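Local structure of tumor necrosis factor ligand superfamily member 9 (Mus musculus, 6MKB) at residues V9-Q18 with L151-F162; F63-N74 with N112-S120. The protein is a membrane-anchored TNF-family cytokine that binds the receptor TNFRSF9 (4-1BB) and induces proliferation of activated T cells, with this chain holding its extracellular TNF homology domain. One frame throughout, in Å; residues are numbered along the deposited sequence.

Interaction 1. Residues V9-Q18 with L151-F162. With NA (sodium ion), chain O; SO4 (sulfate ion), chain M.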
loop_
_atom_site.group_PDB
_atom_site.type_symbol
_atom_site.label_atom_id
_atom_site.label_comp_id
_atom_site.label_asym_id
_atom_site.label_seq_id
_atom_site.Cartn_x
_atom_site.Cartn_y
_atom_site.Cartn_z
ATOM N N VAL B 9 11.895 -0.487 14.370
ATOM C CA VAL B 9 12.680 0.040 13.257
ATOM C C VAL B 9 11.683 0.398 12.174
ATOM O O VAL B 9 11.002 -0.483 11.648
ATOM C CB VAL B 9 13.781 -0.943 12.802
ATOM C CG1 VAL B 9 14.507 -0.424 11.563
ATOM C CG2 VAL B 9 14.772 -1.226 13.934
ATOM N N PHE B 10 11.507 1.713 11.932
ATOM C CA PHE B 10 10.524 2.262 10.996
ATOM C C PHE B 10 10.988 3.585 10.418
ATOM O O PHE B 10 11.595 4.396 11.115
ATOM C CB PHE B 10 9.152 2.461 11.724
ATOM C CG PHE B 10 8.028 3.063 10.890
ATOM C CD1 PHE B 10 7.288 2.276 10.016
ATOM C CD2 PHE B 10 7.713 4.413 10.986
ATOM C CE1 PHE B 10 6.265 2.830 9.243
ATOM C CE2 PHE B 10 6.681 4.962 10.225
ATOM C CZ PHE B 10 5.964 4.168 9.360
ATOM N N ALA B 11 10.650 3.820 9.147
ATOM C CA ALA B 11 10.910 5.071 8.435
ATOM C C ALA B 11 9.771 5.378 7.469
ATOM O O ALA B 11 9.224 4.466 6.859
ATOM C CB ALA B 11 12.227 4.996 7.685
ATOM N N LYS B 12 9.408 6.653 7.352
ATOM C CA LYS B 12 8.415 7.159 6.402
ATOM C C LYS B 12 8.876 8.522 5.939
ATOM O O LYS B 12 8.714 9.506 6.663
ATOM C CB LYS B 12 6.978 7.207 6.972
ATOM C CG LYS B 12 5.938 7.471 5.878
ATOM C CD LYS B 12 4.511 7.678 6.396
ATOM C CE LYS B 12 3.697 8.327 5.303
ATOM N NZ LYS B 12 2.256 8.391 5.625
ATOM N N LEU B 13 9.519 8.554 4.767
ATOM C CA LEU B 13 10.052 9.762 4.130
ATOM C C LEU B 13 8.989 10.372 3.256
ATOM O O LEU B 13 8.164 9.643 2.732
ATOM C CB LEU B 13 11.327 9.456 3.306
ATOM C CG LEU B 13 12.449 8.715 4.043
ATOM C CD1 LEU B 13 13.594 8.426 3.126
ATOM C CD2 LEU B 13 12.936 9.471 5.246
ATOM N N LEU B 14 8.989 11.702 3.119
ATOM C CA LEU B 14 8.011 12.439 2.310
ATOM C C LEU B 14 8.757 13.129 1.196
ATOM O O LEU B 14 9.779 13.763 1.436
ATOM C CB LEU B 14 7.196 13.436 3.164
ATOM C CG LEU B 14 6.480 12.887 4.419
ATOM C CD1 LEU B 14 5.729 13.999 5.111
ATOM C CD2 LEU B 14 5.508 11.751 4.080
ATOM N N ALA B 15 8.295 12.932 -0.038
ATOM C CA ALA B 15 8.979 13.421 -1.224
ATOM C C ALA B 15 9.015 14.937 -1.303
ATOM O O ALA B 15 8.004 15.602 -1.061
ATOM C CB ALA B 15 8.318 12.848 -2.474
ATOM N N LYS B 16 10.184 15.481 -1.669
ATOM C CA LYS B 16 10.334 16.908 -1.941
ATOM C C LYS B 16 9.508 17.215 -3.193
ATOM O O LYS B 16 9.246 16.309 -3.994
ATOM C CB LYS B 16 11.802 17.277 -2.123
ATOM C CG LYS B 16 12.561 17.419 -0.814
ATOM C CD LYS B 16 13.898 18.087 -1.050
ATOM C CE LYS B 16 14.778 18.082 0.175
ATOM N NZ LYS B 16 16.054 18.814 -0.050
ATOM N N ASN B 17 9.029 18.451 -3.327
ATOM C CA ASN B 17 8.181 18.829 -4.450
ATOM C C ASN B 17 8.864 18.623 -5.804
ATOM O O ASN B 17 10.082 18.735 -5.936
ATOM C CB ASN B 17 7.687 20.270 -4.302
ATOM C CG ASN B 17 6.503 20.387 -3.370
ATOM O OD1 ASN B 17 6.150 19.449 -2.635
ATOM N ND2 ASN B 17 5.859 21.543 -3.377
ATOM N N GLN B 18 8.045 18.276 -6.790
ATOM C CA GLN B 18 8.403 18.032 -8.175
ATOM C C GLN B 18 7.294 18.665 -9.026
ATOM O O GLN B 18 6.201 18.100 -9.131
ATOM C CB GLN B 18 8.544 16.511 -8.390
ATOM C CG GLN B 18 9.665 16.094 -9.308
ATOM C CD GLN B 18 11.028 16.373 -8.748
ATOM O OE1 GLN B 18 11.457 15.771 -7.760
ATOM N NE2 GLN B 18 11.744 17.285 -9.391
ATOM N N LEU B 151 4.240 16.327 -8.183
ATOM C CA LEU B 151 4.371 15.762 -6.848
ATOM C C LEU B 151 4.483 16.939 -5.933
ATOM O O LEU B 151 5.486 17.641 -6.000
ATOM C CB LEU B 151 5.588 14.805 -6.694
ATOM C CG LEU B 151 5.744 13.620 -7.645
ATOM C CD1 LEU B 151 6.850 12.708 -7.146
ATOM C CD2 LEU B 151 4.449 12.827 -7.782
ATOM N N SER B 152 3.439 17.235 -5.160
ATOM C CA SER B 152 3.470 18.399 -4.290
ATOM C C SER B 152 2.885 18.157 -2.905
ATOM O O SER B 152 2.064 17.280 -2.714
ATOM C CB SER B 152 2.718 19.556 -4.943
ATOM O OG SER B 152 1.348 19.256 -5.156
ATOM N N TYR B 153 3.293 18.980 -1.952
ATOM C CA TYR B 153 2.742 19.043 -0.611
ATOM C C TYR B 153 1.411 19.846 -0.723
ATOM O O TYR B 153 1.380 20.778 -1.527
ATOM C CB TYR B 153 3.757 19.724 0.324
ATOM C CG TYR B 153 3.230 19.903 1.728
ATOM C CD1 TYR B 153 3.366 18.893 2.675
ATOM C CD2 TYR B 153 2.547 21.061 2.098
ATOM C CE1 TYR B 153 2.838 19.032 3.953
ATOM C CE2 TYR B 153 2.011 21.205 3.372
ATOM C CZ TYR B 153 2.160 20.186 4.297
ATOM O OH TYR B 153 1.634 20.294 5.555
ATOM N N PRO B 154 0.279 19.499 -0.051
ATOM C CA PRO B 154 0.093 18.496 1.016
ATOM C C PRO B 154 -0.230 17.068 0.563
ATOM O O PRO B 154 -0.300 16.199 1.424
ATOM C CB PRO B 154 -1.049 19.107 1.847
ATOM C CG PRO B 154 -1.896 19.817 0.842
ATOM C CD PRO B 154 -0.939 20.328 -0.215
ATOM N N ASN B 155 -0.389 16.800 -0.742
ATOM C CA ASN B 155 -0.613 15.426 -1.216
ATOM C C ASN B 155 0.754 14.814 -1.489
ATOM O O ASN B 155 1.164 14.642 -2.647
ATOM C CB ASN B 155 -1.500 15.398 -2.467
ATOM C CG ASN B 155 -2.850 16.002 -2.273
ATOM O OD1 ASN B 155 -3.522 15.756 -1.271
ATOM N ND2 ASN B 155 -3.270 16.807 -3.238
ATOM N N THR B 156 1.487 14.549 -0.406
ATOM C CA THR B 156 2.866 14.120 -0.482
ATOM C C THR B 156 3.058 12.614 -0.663
ATOM O O THR B 156 2.581 11.809 0.129
ATOM C CB THR B 156 3.641 14.589 0.744
ATOM O OG1 THR B 156 2.945 15.681 1.335
ATOM C CG2 THR B 156 5.050 14.999 0.403
ATOM N N THR B 157 3.834 12.273 -1.692
ATOM C CA THR B 157 4.315 10.947 -2.028
ATOM C C THR B 157 5.255 10.513 -0.870
ATOM O O THR B 157 5.977 11.336 -0.298
ATOM C CB THR B 157 4.987 11.042 -3.416
ATOM O OG1 THR B 157 3.969 11.265 -4.402
ATOM C CG2 THR B 157 5.868 9.823 -3.777
ATOM N N SER B 158 5.179 9.249 -0.491
ATOM C CA SER B 158 5.974 8.738 0.610
ATOM C C SER B 158 6.665 7.423 0.255
ATOM O O SER B 158 6.279 6.697 -0.668
ATOM C CB SER B 158 5.110 8.551 1.852
ATOM O OG SER B 158 4.081 7.598 1.612
ATOM N N PHE B 159 7.733 7.157 0.985
ATOM C CA PHE B 159 8.518 5.955 0.876
ATOM C C PHE B 159 9.018 5.625 2.264
ATOM O O PHE B 159 9.380 6.527 3.025
ATOM C CB PHE B 159 9.647 6.154 -0.141
ATOM C CG PHE B 159 10.940 5.394 0.025
ATOM C CD1 PHE B 159 10.958 3.999 -0.024
ATOM C CD2 PHE B 159 12.156 6.071 0.087
ATOM C CE1 PHE B 159 12.167 3.293 0.105
ATOM C CE2 PHE B 159 13.366 5.370 0.162
ATOM C CZ PHE B 159 13.364 3.986 0.181
ATOM N N GLY B 160 8.984 4.344 2.593
ATOM C CA GLY B 160 9.489 3.869 3.872
ATOM C C GLY B 160 9.600 2.366 3.978
ATOM O O GLY B 160 9.448 1.649 2.986
ATOM N N LEU B 161 9.871 1.894 5.194
ATOM C CA LEU B 161 10.025 0.478 5.539
ATOM C C LEU B 161 9.981 0.294 7.027
ATOM O O LEU B 161 10.038 1.269 7.789
ATOM C CB LEU B 161 11.324 -0.189 4.973
ATOM C CG LEU B 161 12.668 0.595 4.922
ATOM C CD1 LEU B 161 13.098 1.094 6.253
ATOM C CD2 LEU B 161 13.757 -0.277 4.433
ATOM N N PHE B 162 9.844 -0.966 7.436
ATOM C CA PHE B 162 9.886 -1.375 8.817
ATOM C C PHE B 162 10.404 -2.794 8.943
ATOM O O PHE B 162 10.093 -3.636 8.114
ATOM C CB PHE B 162 8.553 -1.208 9.540
ATOM C CG PHE B 162 7.258 -1.633 8.918
ATOM C CD1 PHE B 162 6.785 -2.928 9.086
ATOM C CD2 PHE B 162 6.402 -0.689 8.335
ATOM C CE1 PHE B 162 5.499 -3.287 8.623
ATOM C CE2 PHE B 162 5.124 -1.049 7.872
ATOM C CZ PHE B 162 4.672 -2.335 8.038
HETATM NA NA NA O . 1.070 15.263 -5.139
HETATM S S SO4 M . 10.485 21.243 -1.810
HETATM O O1 SO4 M . 10.957 20.461 -2.983
HETATM O O2 SO4 M . 11.676 21.620 -0.999
HETATM O O3 SO4 M . 9.824 22.485 -2.296
HETATM O O4 SO4 M . 9.519 20.442 -1.011
#
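An antiparallel ladder joins strand 10-15 to strand 158-162, with Ala11 facing Leu161 and Leu13 facing Phe159 as hydrogen-bonded pairs. Each pair exchanges two backbone bonds, the shortest running from Leu13 N to Phe159 O (2.7 Å), and a bond from Ala15 N to Thr157 O extends the series by one step, just before strand 158-162 begins. At the Phe10 end, CD1 of that ring lies 3.5 Å from CD2 of Phe162. The rings meet rim to rim with planes 32° apart, and CB of Phe162 sits in plane at the edge of the Phe10 ring. With CG between its backbone N and carbonyl carbon (chi1 45°), the Phe162 side chain runs obliquely to that of Phe10. Its ring also stacks on Phe162 of the second subunit. In the jelly-roll fold of the TNF family, these strands belong to the inner sheet, through which subunits associate. The other face of the ladder points into the sandwich, where Leu13 and Phe159 lie side by side, CD1 of Leu13 4.1 Å from CD2 of Phe159, and Trp28 meets the Phe159 ring. Past the ladder, 151-157 forms a loop with a cis peptide bond before Pro154. Asn17 OD1 accepts a hydrogen bond from Tyr153 N (3.0 Å), while Gln18 and Leu151 exchange two backbone bonds. Within this loop Asn155 O binds a sodium ion at 2.6 Å. Asn17 N is hydrogen-bonded to a sulfate, probably from the crystallisation liquor.

Interaction 2. Residues F63-N74 with N112-S120. With NA (sodium ion), chain O; SO4 (sulfate ion), chain N.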
loop_
_atom_site.group_PDB
_atom_site.type_symbol
_atom_site.label_atom_id
_atom_site.label_comp_id
_atom_site.label_asym_id
_atom_site.label_seq_id
_atom_site.Cartn_x
_atom_site.Cartn_y
_atom_site.Cartn_z
ATOM N N PHE B 63 7.448 0.021 1.583
ATOM C CA PHE B 63 6.247 0.610 0.997
ATOM C C PHE B 63 6.572 1.879 0.228
ATOM O O PHE B 63 7.517 2.605 0.547
ATOM C CB PHE B 63 5.164 0.873 2.066
ATOM C CG PHE B 63 5.533 1.845 3.164
ATOM C CD1 PHE B 63 5.313 3.217 3.012
ATOM C CD2 PHE B 63 6.060 1.392 4.370
ATOM C CE1 PHE B 63 5.677 4.121 4.019
ATOM C CE2 PHE B 63 6.398 2.296 5.386
ATOM C CZ PHE B 63 6.201 3.650 5.206
ATOM N N LEU B 64 5.745 2.122 -0.800
ATOM C CA LEU B 64 5.718 3.271 -1.691
ATOM C C LEU B 64 4.300 3.737 -1.816
ATOM O O LEU B 64 3.395 2.913 -1.977
ATOM C CB LEU B 64 6.253 2.937 -3.082
ATOM C CG LEU B 64 7.727 2.563 -3.220
ATOM C CD1 LEU B 64 8.007 1.974 -4.637
ATOM C CD2 LEU B 64 8.633 3.772 -2.962
ATOM N N GLU B 65 4.096 5.060 -1.760
ATOM C CA GLU B 65 2.783 5.640 -1.976
ATOM C C GLU B 65 2.913 6.847 -2.897
ATOM O O GLU B 65 3.513 7.842 -2.514
ATOM C CB GLU B 65 2.107 6.010 -0.665
ATOM C CG GLU B 65 0.684 6.486 -0.903
ATOM C CD GLU B 65 -0.169 6.601 0.337
ATOM O OE1 GLU B 65 -1.335 7.029 0.193
ATOM O OE2 GLU B 65 0.320 6.274 1.444
ATOM N N LEU B 66 2.430 6.706 -4.134
ATOM C CA LEU B 66 2.455 7.736 -5.149
ATOM C C LEU B 66 1.206 8.575 -5.065
ATOM O O LEU B 66 0.094 8.038 -5.102
ATOM C CB LEU B 66 2.576 7.128 -6.555
ATOM C CG LEU B 66 2.583 8.109 -7.757
ATOM C CD1 LEU B 66 3.784 9.068 -7.697
ATOM C CD2 LEU B 66 2.621 7.346 -9.079
ATOM N N LYS B 67 1.397 9.894 -4.951
ATOM C CA LYS B 67 0.299 10.850 -4.952
ATOM C C LYS B 67 0.554 11.818 -6.100
ATOM O O LYS B 67 1.442 12.659 -6.003
ATOM C CB LYS B 67 0.110 11.534 -3.593
ATOM C CG LYS B 67 -0.342 10.567 -2.504
ATOM C CD LYS B 67 -0.867 11.334 -1.310
ATOM C CE LYS B 67 -1.168 10.433 -0.145
ATOM N NZ LYS B 67 -1.486 11.215 1.074
ATOM N N LEU B 68 -0.129 11.589 -7.233
ATOM C CA LEU B 68 -0.022 12.412 -8.436
ATOM C C LEU B 68 -1.069 13.458 -8.417
ATOM O O LEU B 68 -2.254 13.122 -8.475
ATOM C CB LEU B 68 -0.217 11.571 -9.713
ATOM C CG LEU B 68 0.916 10.859 -10.359
ATOM C CD1 LEU B 68 0.432 10.311 -11.678
ATOM C CD2 LEU B 68 2.104 11.777 -10.581
ATOM N N SER B 69 -0.662 14.713 -8.391
ATOM C CA SER B 69 -1.589 15.840 -8.384
ATOM C C SER B 69 -1.712 16.444 -9.775
ATOM O O SER B 69 -0.684 16.791 -10.368
ATOM C CB SER B 69 -1.132 16.896 -7.389
ATOM O OG SER B 69 -1.188 16.393 -6.065
ATOM N N PRO B 70 -2.956 16.613 -10.301
ATOM C CA PRO B 70 -3.112 17.259 -11.622
ATOM C C PRO B 70 -2.830 18.739 -11.530
ATOM O O PRO B 70 -3.145 19.351 -10.507
ATOM C CB PRO B 70 -4.577 16.985 -11.989
ATOM C CG PRO B 70 -5.277 16.803 -10.690
ATOM C CD PRO B 70 -4.271 16.254 -9.711
ATOM N N THR B 71 -2.214 19.316 -12.573
ATOM C CA THR B 71 -1.891 20.748 -12.590
ATOM C C THR B 71 -2.962 21.552 -13.341
ATOM O O THR B 71 -3.876 20.967 -13.939
ATOM C CB THR B 71 -0.520 20.989 -13.205
ATOM O OG1 THR B 71 -0.564 20.606 -14.574
ATOM C CG2 THR B 71 0.598 20.297 -12.452
ATOM N N PHE B 72 -2.825 22.884 -13.341
ATOM C CA PHE B 72 -3.721 23.804 -14.045
ATOM C C PHE B 72 -3.912 23.402 -15.518
ATOM O O PHE B 72 -5.044 23.462 -16.011
ATOM C CB PHE B 72 -3.184 25.248 -13.965
ATOM C CG PHE B 72 -4.101 26.267 -14.594
ATOM C CD1 PHE B 72 -5.169 26.809 -13.878
ATOM C CD2 PHE B 72 -3.917 26.675 -15.911
ATOM C CE1 PHE B 72 -6.032 27.732 -14.467
ATOM C CE2 PHE B 72 -4.803 27.563 -16.507
ATOM C CZ PHE B 72 -5.851 28.090 -15.777
ATOM N N THR B 73 -2.817 23.017 -16.222
ATOM C CA THR B 73 -2.840 22.671 -17.652
ATOM C C THR B 73 -3.490 21.313 -17.933
ATOM O O THR B 73 -3.730 20.994 -19.110
ATOM C CB THR B 73 -1.416 22.693 -18.229
ATOM O OG1 THR B 73 -0.578 21.821 -17.465
ATOM C CG2 THR B 73 -0.824 24.098 -18.291
ATOM N N ASN B 74 -3.743 20.501 -16.873
ATOM C CA ASN B 74 -4.336 19.171 -17.017
ATOM C C ASN B 74 -5.841 19.260 -17.305
ATOM O O ASN B 74 -6.587 19.739 -16.458
ATOM C CB ASN B 74 -4.091 18.336 -15.755
ATOM C CG ASN B 74 -4.319 16.845 -15.929
ATOM O OD1 ASN B 74 -5.148 16.379 -16.716
ATOM N ND2 ASN B 74 -3.578 16.051 -15.191
ATOM N N ASN B 112 -9.353 14.197 -14.323
ATOM C CA ASN B 112 -8.630 15.408 -13.893
ATOM C C ASN B 112 -8.680 15.425 -12.367
ATOM O O ASN B 112 -9.297 16.295 -11.768
ATOM C CB ASN B 112 -9.319 16.640 -14.497
ATOM C CG ASN B 112 -8.563 17.944 -14.412
ATOM O OD1 ASN B 112 -8.924 18.907 -15.099
ATOM N ND2 ASN B 112 -7.528 18.039 -13.569
ATOM N N LYS B 113 -8.104 14.423 -11.746
ATOM C CA LYS B 113 -8.251 14.210 -10.326
ATOM C C LYS B 113 -6.951 13.624 -9.752
ATOM O O LYS B 113 -6.134 13.102 -10.507
ATOM C CB LYS B 113 -9.455 13.243 -10.152
ATOM C CG LYS B 113 -10.096 13.193 -8.775
ATOM C CD LYS B 113 -10.724 11.820 -8.493
ATOM C CE LYS B 113 -12.165 11.701 -8.933
ATOM N NZ LYS B 113 -12.615 10.277 -8.971
ATOM N N LEU B 114 -6.735 13.768 -8.433
ATOM C CA LEU B 114 -5.567 13.245 -7.720
ATOM C C LEU B 114 -5.543 11.737 -7.843
ATOM O O LEU B 114 -6.587 11.084 -7.742
ATOM C CB LEU B 114 -5.581 13.678 -6.215
ATOM C CG LEU B 114 -4.603 12.951 -5.227
ATOM C CD1 LEU B 114 -3.153 13.450 -5.364
ATOM C CD2 LEU B 114 -5.108 13.044 -3.774
ATOM N N VAL B 115 -4.360 11.192 -8.104
ATOM C CA VAL B 115 -4.172 9.750 -8.207
ATOM C C VAL B 115 -3.376 9.344 -6.968
ATOM O O VAL B 115 -2.274 9.843 -6.761
ATOM C CB VAL B 115 -3.493 9.317 -9.545
ATOM C CG1 VAL B 115 -3.171 7.836 -9.525
ATOM C CG2 VAL B 115 -4.356 9.651 -10.763
ATOM N N ASP B 116 -3.959 8.499 -6.124
ATOM C CA ASP B 116 -3.306 8.072 -4.896
ATOM C C ASP B 116 -3.215 6.556 -4.882
ATOM O O ASP B 116 -4.188 5.891 -4.575
ATOM C CB ASP B 116 -4.035 8.639 -3.651
ATOM C CG ASP B 116 -3.509 8.194 -2.289
ATOM O OD1 ASP B 116 -2.461 7.517 -2.243
ATOM O OD2 ASP B 116 -4.150 8.516 -1.269
ATOM N N ARG B 117 -2.030 6.018 -5.199
ATOM C CA ARG B 117 -1.753 4.574 -5.252
ATOM C C ARG B 117 -0.657 4.182 -4.261
ATOM O O ARG B 117 0.327 4.898 -4.116
ATOM C CB ARG B 117 -1.331 4.143 -6.667
ATOM C CG ARG B 117 -2.355 4.409 -7.720
ATOM C CD ARG B 117 -3.367 3.293 -7.917
ATOM N NE ARG B 117 -3.824 3.279 -9.314
ATOM C CZ ARG B 117 -4.876 3.959 -9.774
ATOM N NH1 ARG B 117 -5.627 4.681 -8.944
ATOM N NH2 ARG B 117 -5.203 3.896 -11.058
ATOM N N SER B 118 -0.826 3.035 -3.609
ATOM C CA SER B 118 0.131 2.465 -2.671
ATOM C C SER B 118 0.666 1.141 -3.213
ATOM O O SER B 118 0.009 0.496 -4.029
ATOM C CB SER B 118 -0.500 2.258 -1.302
ATOM O OG SER B 118 -0.957 3.486 -0.769
ATOM N N TRP B 119 1.857 0.749 -2.756
ATOM C CA TRP B 119 2.564 -0.468 -3.115
ATOM C C TRP B 119 3.341 -0.971 -1.906
ATOM O O TRP B 119 3.834 -0.166 -1.108
ATOM C CB TRP B 119 3.517 -0.168 -4.289
ATOM C CG TRP B 119 4.476 -1.264 -4.684
ATOM C CD1 TRP B 119 4.345 -2.121 -5.734
ATOM C CD2 TRP B 119 5.774 -1.526 -4.114
ATOM N NE1 TRP B 119 5.471 -2.907 -5.849
ATOM C CE2 TRP B 119 6.365 -2.557 -4.876
ATOM C CE3 TRP B 119 6.508 -0.967 -3.041
ATOM C CZ2 TRP B 119 7.626 -3.068 -4.586
ATOM C CZ3 TRP B 119 7.767 -1.470 -2.754
ATOM C CH2 TRP B 119 8.311 -2.510 -3.513
ATOM N N SER B 120 3.504 -2.290 -1.791
ATOM C CA SER B 120 4.323 -2.853 -0.712
ATOM C C SER B 120 4.900 -4.182 -1.112
ATOM O O SER B 120 4.344 -4.877 -1.964
ATOM C CB SER B 120 3.553 -2.984 0.604
ATOM O OG SER B 120 2.451 -3.869 0.510
HETATM NA NA NA O . 1.070 15.263 -5.139
HETATM S S SO4 N . -12.924 15.262 -15.298
HETATM O O1 SO4 N . -12.107 14.652 -14.223
HETATM O O2 SO4 N . -12.057 15.864 -16.340
HETATM O O3 SO4 N . -13.796 16.321 -14.731
HETATM O O4 SO4 N . -13.755 14.196 -15.909
#
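Glu65 and Asp116 both hold CG anti to the backbone N (chi1 -174° and 176°), which sends their carboxylates together over the same face of the paired strands 63-70 and 115-120. Glu65, extended beyond CG, reaches diagonally away from its direct partner Ser118 toward Asp116, and its OE1 comes to 2.7 Å from Asp116 OD1, the two carboxylate planes nearly coplanar at 14°. Two oxygens this close would be consistent with a proton held by one of the acids. Ser118 OG lies alongside the Glu65 chain, 3.4 Å from its CG. Lys67 runs beside Asp116 and may ease the local charge, although its NZ stays 4.5 Å from Asp116 OD2, beyond a salt bridge.

The face bearing Leu64, Leu66, Leu68, Val115 and Trp119 is largely apolar, with Arg117 the charged exception. Here Leu64 and Trp119 point the same way, and CD1 of Leu64 sits over one face of the indole toward its rim, 3.7 Å from CE3. Further along, CB of Leu68 packs against CB of Val115. Six backbone hydrogen bonds hold the ladder, two for each of the pairs Leu64-Trp119, Leu66-Arg117 and Leu68-Val115. Beyond it Pro70 lies against the backbone of Lys113 and Leu114, and Leu114 CD1 reaches 3.3 Å from Leu68 O. Lys67 O (2.8 Å) and Ser69 OG (2.7 Å) bind the sodium ion, whose third protein ligand is Asn155 O.

In the TNF jelly roll this is an antiparallel pair of the inner sheet. On the face of Glu65, Asp116 and Ser118, Glu65 packs on Ser120 of the second subunit, and Ser118 on Ser118 of that subunit. On the other face Leu66, Val115 and Trp119 pack against strands 80-90 and 100-105 of the outer sheet, while strand 149-166 flanks 58-70 along its other edge.

Overall arrangement
Interactions 1 and 2 are consecutive parts of one antiparallel sheet, with strands in the order 10-15, 149-166, 58-70 and 115-125, and their centres lie 12 Å apart. Strand 149-166 joins them through probable hydrogen bonds from Phe63 N to Gly160 O and from Glu65 N to Ser158 O, both 2.9 Å. Along the chain, interaction 2 is nested inside the loop that interaction 1 closes. The sodium ion bridges the two, drawing one ligand from the 151-162 segment and two from 63-74, and Thr157 OG1 is hydrogen-bonded to Lys67 N nearby. Both contacts also touch the second subunit, a worked example of one sheet serving fold and dimer alike.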